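Local coordinates for ABC transporter substrate-binding protein (Rhizobium radiobacter, PDB 6TFX) that binds the opine mannopinic acid as the periplasmic solute-binding component of an ABC transporter that probably imports it into the bacterium, at residues D19-R29 against K97-F106. Numbering follows the deposited sequence.
Sequences DPHFATTTSDR and KARDPKRSAF. With N72 ((2~{R})-2-[[(3~{R},4~{R},5~{S})-3,4,5,6-tetrakis(oxidanyl)-2-oxidanylidene-hexyl]amino]pentanedioic acid), chain C.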
# COMPACT_ATOMS: atom_id res chain seq x y z
N ASP A 19 -1.70 14.29 -3.03
CA ASP A 19 -1.03 14.25 -4.33
C ASP A 19 -0.83 12.74 -4.52
O ASP A 19 -0.20 12.08 -3.69
CB ASP A 19 0.33 14.97 -4.30
CG ASP A 19 1.19 14.80 -5.55
OD1 ASP A 19 0.94 13.85 -6.33
OD2 ASP A 19 2.14 15.58 -5.74
N PRO A 20 -1.42 12.13 -5.58
CA PRO A 20 -1.31 10.67 -5.72
C PRO A 20 0.10 10.15 -5.90
O PRO A 20 0.34 8.96 -5.67
CB PRO A 20 -2.17 10.38 -6.97
CG PRO A 20 -2.21 11.65 -7.72
CD PRO A 20 -2.21 12.73 -6.67
N HIS A 21 1.03 11.03 -6.33
CA HIS A 21 2.42 10.58 -6.50
C HIS A 21 3.17 10.45 -5.17
O HIS A 21 4.32 9.99 -5.17
CB HIS A 21 3.19 11.49 -7.47
CG HIS A 21 2.55 11.58 -8.83
ND1 HIS A 21 2.34 12.79 -9.45
CD2 HIS A 21 2.05 10.59 -9.61
CE1 HIS A 21 1.73 12.51 -10.60
NE2 HIS A 21 1.55 11.21 -10.75
N PHE A 22 2.53 10.86 -4.05
CA PHE A 22 3.12 10.77 -2.70
C PHE A 22 2.27 10.00 -1.71
O PHE A 22 2.79 9.53 -0.72
CB PHE A 22 3.46 12.15 -2.12
CG PHE A 22 4.60 12.80 -2.86
CD1 PHE A 22 5.92 12.48 -2.55
CD2 PHE A 22 4.36 13.79 -3.81
CE1 PHE A 22 6.99 13.10 -3.23
CE2 PHE A 22 5.42 14.43 -4.46
CZ PHE A 22 6.73 14.08 -4.16
N ALA A 23 0.94 9.93 -1.94
CA ALA A 23 0.05 9.29 -0.98
C ALA A 23 0.48 7.84 -0.75
O ALA A 23 0.55 7.05 -1.70
CB ALA A 23 -1.39 9.37 -1.47
N THR A 24 0.82 7.52 0.52
CA THR A 24 1.39 6.23 0.92
C THR A 24 0.61 5.53 2.02
O THR A 24 0.45 4.31 1.97
CB THR A 24 2.84 6.45 1.35
OG1 THR A 24 3.56 7.03 0.24
CG2 THR A 24 3.53 5.18 1.82
N THR A 25 0.12 6.28 3.04
CA THR A 25 -0.64 5.62 4.10
C THR A 25 -1.94 5.06 3.51
O THR A 25 -2.44 5.60 2.51
CB THR A 25 -0.95 6.59 5.24
OG1 THR A 25 -1.86 7.57 4.75
CG2 THR A 25 0.32 7.28 5.81
N THR A 26 -2.50 4.03 4.14
CA THR A 26 -3.77 3.48 3.61
C THR A 26 -4.83 4.60 3.53
O THR A 26 -5.56 4.68 2.52
CB THR A 26 -4.28 2.37 4.53
OG1 THR A 26 -3.40 1.26 4.39
CG2 THR A 26 -5.69 1.91 4.15
N SER A 27 -4.91 5.47 4.56
CA SER A 27 -5.94 6.50 4.55
C SER A 27 -5.78 7.48 3.37
O SER A 27 -6.76 7.79 2.69
CB SER A 27 -5.97 7.26 5.86
OG SER A 27 -7.07 8.16 5.83
N ASP A 28 -4.55 7.94 3.12
CA ASP A 28 -4.34 8.88 2.00
C ASP A 28 -4.60 8.15 0.67
O ASP A 28 -5.24 8.70 -0.22
CB ASP A 28 -2.92 9.46 2.03
CG ASP A 28 -2.66 10.56 3.06
OD1 ASP A 28 -3.64 11.03 3.72
OD2 ASP A 28 -1.49 10.96 3.21
N ARG A 29 -4.14 6.86 0.55
CA ARG A 29 -4.37 6.12 -0.70
C ARG A 29 -5.88 5.89 -0.93
O ARG A 29 -6.34 5.84 -2.09
CB ARG A 29 -3.67 4.75 -0.67
CG ARG A 29 -2.16 4.85 -0.70
CD ARG A 29 -1.62 3.44 -0.70
NE ARG A 29 -0.16 3.33 -0.62
CZ ARG A 29 0.66 3.27 -1.66
NH1 ARG A 29 0.20 3.43 -2.90
NH2 ARG A 29 1.96 3.08 -1.47
N LYS A 97 5.74 13.44 -14.19
CA LYS A 97 5.89 13.76 -12.76
C LYS A 97 6.07 12.44 -11.98
O LYS A 97 7.00 12.34 -11.21
CB LYS A 97 4.68 14.54 -12.24
CG LYS A 97 4.80 14.96 -10.78
CD LYS A 97 3.60 15.80 -10.36
CE LYS A 97 3.62 16.14 -8.89
NZ LYS A 97 3.55 14.92 -8.03
N ALA A 98 5.22 11.43 -12.26
CA ALA A 98 5.27 10.13 -11.58
C ALA A 98 6.65 9.47 -11.71
O ALA A 98 7.10 8.83 -10.77
CB ALA A 98 4.21 9.21 -12.16
N ARG A 99 7.29 9.61 -12.88
CA ARG A 99 8.57 8.96 -13.14
C ARG A 99 9.80 9.78 -12.74
O ARG A 99 10.93 9.32 -12.96
CB ARG A 99 8.66 8.49 -14.60
CG ARG A 99 8.80 9.58 -15.64
CD ARG A 99 8.28 9.03 -16.96
NE ARG A 99 8.54 9.94 -18.08
CZ ARG A 99 9.63 9.91 -18.83
NH1 ARG A 99 10.60 9.04 -18.57
NH2 ARG A 99 9.78 10.76 -19.84
N ASP A 100 9.59 10.95 -12.10
CA ASP A 100 10.66 11.84 -11.67
C ASP A 100 10.94 11.64 -10.17
O ASP A 100 10.07 11.95 -9.36
CB ASP A 100 10.23 13.29 -11.94
CG ASP A 100 11.28 14.34 -11.61
OD1 ASP A 100 12.32 13.97 -10.99
OD2 ASP A 100 11.06 15.52 -11.95
N PRO A 101 12.16 11.17 -9.78
CA PRO A 101 12.43 10.95 -8.34
C PRO A 101 12.34 12.21 -7.47
O PRO A 101 12.20 12.10 -6.26
CB PRO A 101 13.84 10.34 -8.32
CG PRO A 101 14.43 10.62 -9.61
CD PRO A 101 13.31 10.74 -10.61
N LYS A 102 12.39 13.38 -8.10
CA LYS A 102 12.30 14.66 -7.38
C LYS A 102 10.86 15.10 -7.12
O LYS A 102 10.65 16.03 -6.33
CB LYS A 102 13.04 15.75 -8.18
CG LYS A 102 14.54 15.52 -8.28
CD LYS A 102 15.24 16.62 -9.07
CE LYS A 102 16.72 16.37 -9.15
NZ LYS A 102 17.40 17.36 -10.02
N ARG A 103 9.86 14.46 -7.78
CA ARG A 103 8.46 14.88 -7.68
C ARG A 103 7.49 13.71 -7.46
O ARG A 103 6.29 13.86 -7.65
CB ARG A 103 8.05 15.63 -8.97
CG ARG A 103 8.88 16.89 -9.24
CD ARG A 103 8.33 17.67 -10.44
NE ARG A 103 8.62 16.96 -11.69
CZ ARG A 103 7.83 16.98 -12.76
NH1 ARG A 103 6.70 17.69 -12.75
NH2 ARG A 103 8.16 16.30 -13.85
N SER A 104 8.02 12.55 -7.03
CA SER A 104 7.19 11.37 -6.88
C SER A 104 7.87 10.41 -5.92
O SER A 104 9.10 10.33 -5.91
CB SER A 104 7.07 10.70 -8.24
OG SER A 104 6.42 9.44 -8.15
N ALA A 105 7.07 9.67 -5.14
CA ALA A 105 7.63 8.67 -4.23
C ALA A 105 7.70 7.31 -4.94
O ALA A 105 8.23 6.35 -4.38
CB ALA A 105 6.75 8.55 -2.99
N PHE A 106 7.16 7.23 -6.18
CA PHE A 106 7.02 5.98 -6.92
C PHE A 106 7.75 5.93 -8.25
O PHE A 106 7.43 5.09 -9.11
CB PHE A 106 5.51 5.71 -7.11
CG PHE A 106 4.69 5.88 -5.85
CD1 PHE A 106 4.98 5.16 -4.69
CD2 PHE A 106 3.63 6.78 -5.81
CE1 PHE A 106 4.23 5.33 -3.52
CE2 PHE A 106 2.84 6.91 -4.66
CZ PHE A 106 3.17 6.21 -3.51
OAB N72 C . -1.65 -5.33 12.01
CAF N72 C . -0.84 -4.90 10.90
CAG N72 C . -1.12 -3.46 10.34
OAC N72 C . -2.33 -2.92 10.77
CAH N72 C . -0.73 -3.36 8.86
OAM N72 C . -0.51 -4.48 8.09
CAI N72 C . -1.34 -2.63 7.68
OAD N72 C . -2.74 -2.53 7.82
CAJ N72 C . -0.57 -1.38 7.32
OAE N72 C . 0.65 -1.32 7.65
CAK N72 C . -1.28 -0.19 6.63
N N72 C . -0.83 -0.04 5.26
CA N72 C . -0.12 1.11 4.83
C N72 C . 0.43 2.05 5.87
O N72 C . 1.57 2.12 6.48
CB N72 C . 0.84 0.73 3.70
CG N72 C . 2.06 1.60 3.42
CD N72 C . 2.52 1.56 1.96
OE1 N72 C . 1.70 1.36 1.01
OE2 N72 C . 3.73 1.74 1.72
OXT N72 C . -0.50 2.86 6.01
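His-21 and Ala-105 join the two segments through their backbones: Ala-105 N donates to His-21 O over 2.8 Å, almost straight at 177°. In this family 5 solute-binding protein, the loop leading into helix 26-35, whose N-cap is Thr-25, here meets the C-terminal end of helix 88-98 and the loop that follows it. At the contact itself the loops are shaped by an Asx turn, where Asp-19 OD1 accepts from His-21 N, and an ST turn, where Ser-104 OG accepts from Phe-106 N.

The buried ammonium of Lys-97 illustrates how one charge can tie a helix end to a loop. Its chain runs extended to CE, then bends (chi4 -63°), bringing Lys-97 NZ to the syn lone pair of Asp-19 OD2 in a salt bridge of 2.8 Å. The same NZ donates to His-21 ND1 in the plane of the imidazole and to Arg-103 O, so three acceptors grip it; a cation-pi contact with Phe-153 adds to its surroundings. Acceptance at ND1 implies that this nitrogen carries no proton. Ala-98 CA lies over one face of the His-21 ring, toward its rim, 3.8 Å above the plane. Phe-22 lays a ring face over Ser-104 CA.

Toward the ligand, Phe-106 fits its ring among backbone carbonyls, with Pro-20 O and Ala-23 O at its edge. Beyond it lies Arg-29, its guanidinium inclined 34° to the phenyl plane and its NH1 held by Ser-143. The contact thus backs onto the opine pocket, where Thr-26 N donates to N72 OXT and Arg-29 NH2 makes a weak bond of 3.0 Å to N72 OE1.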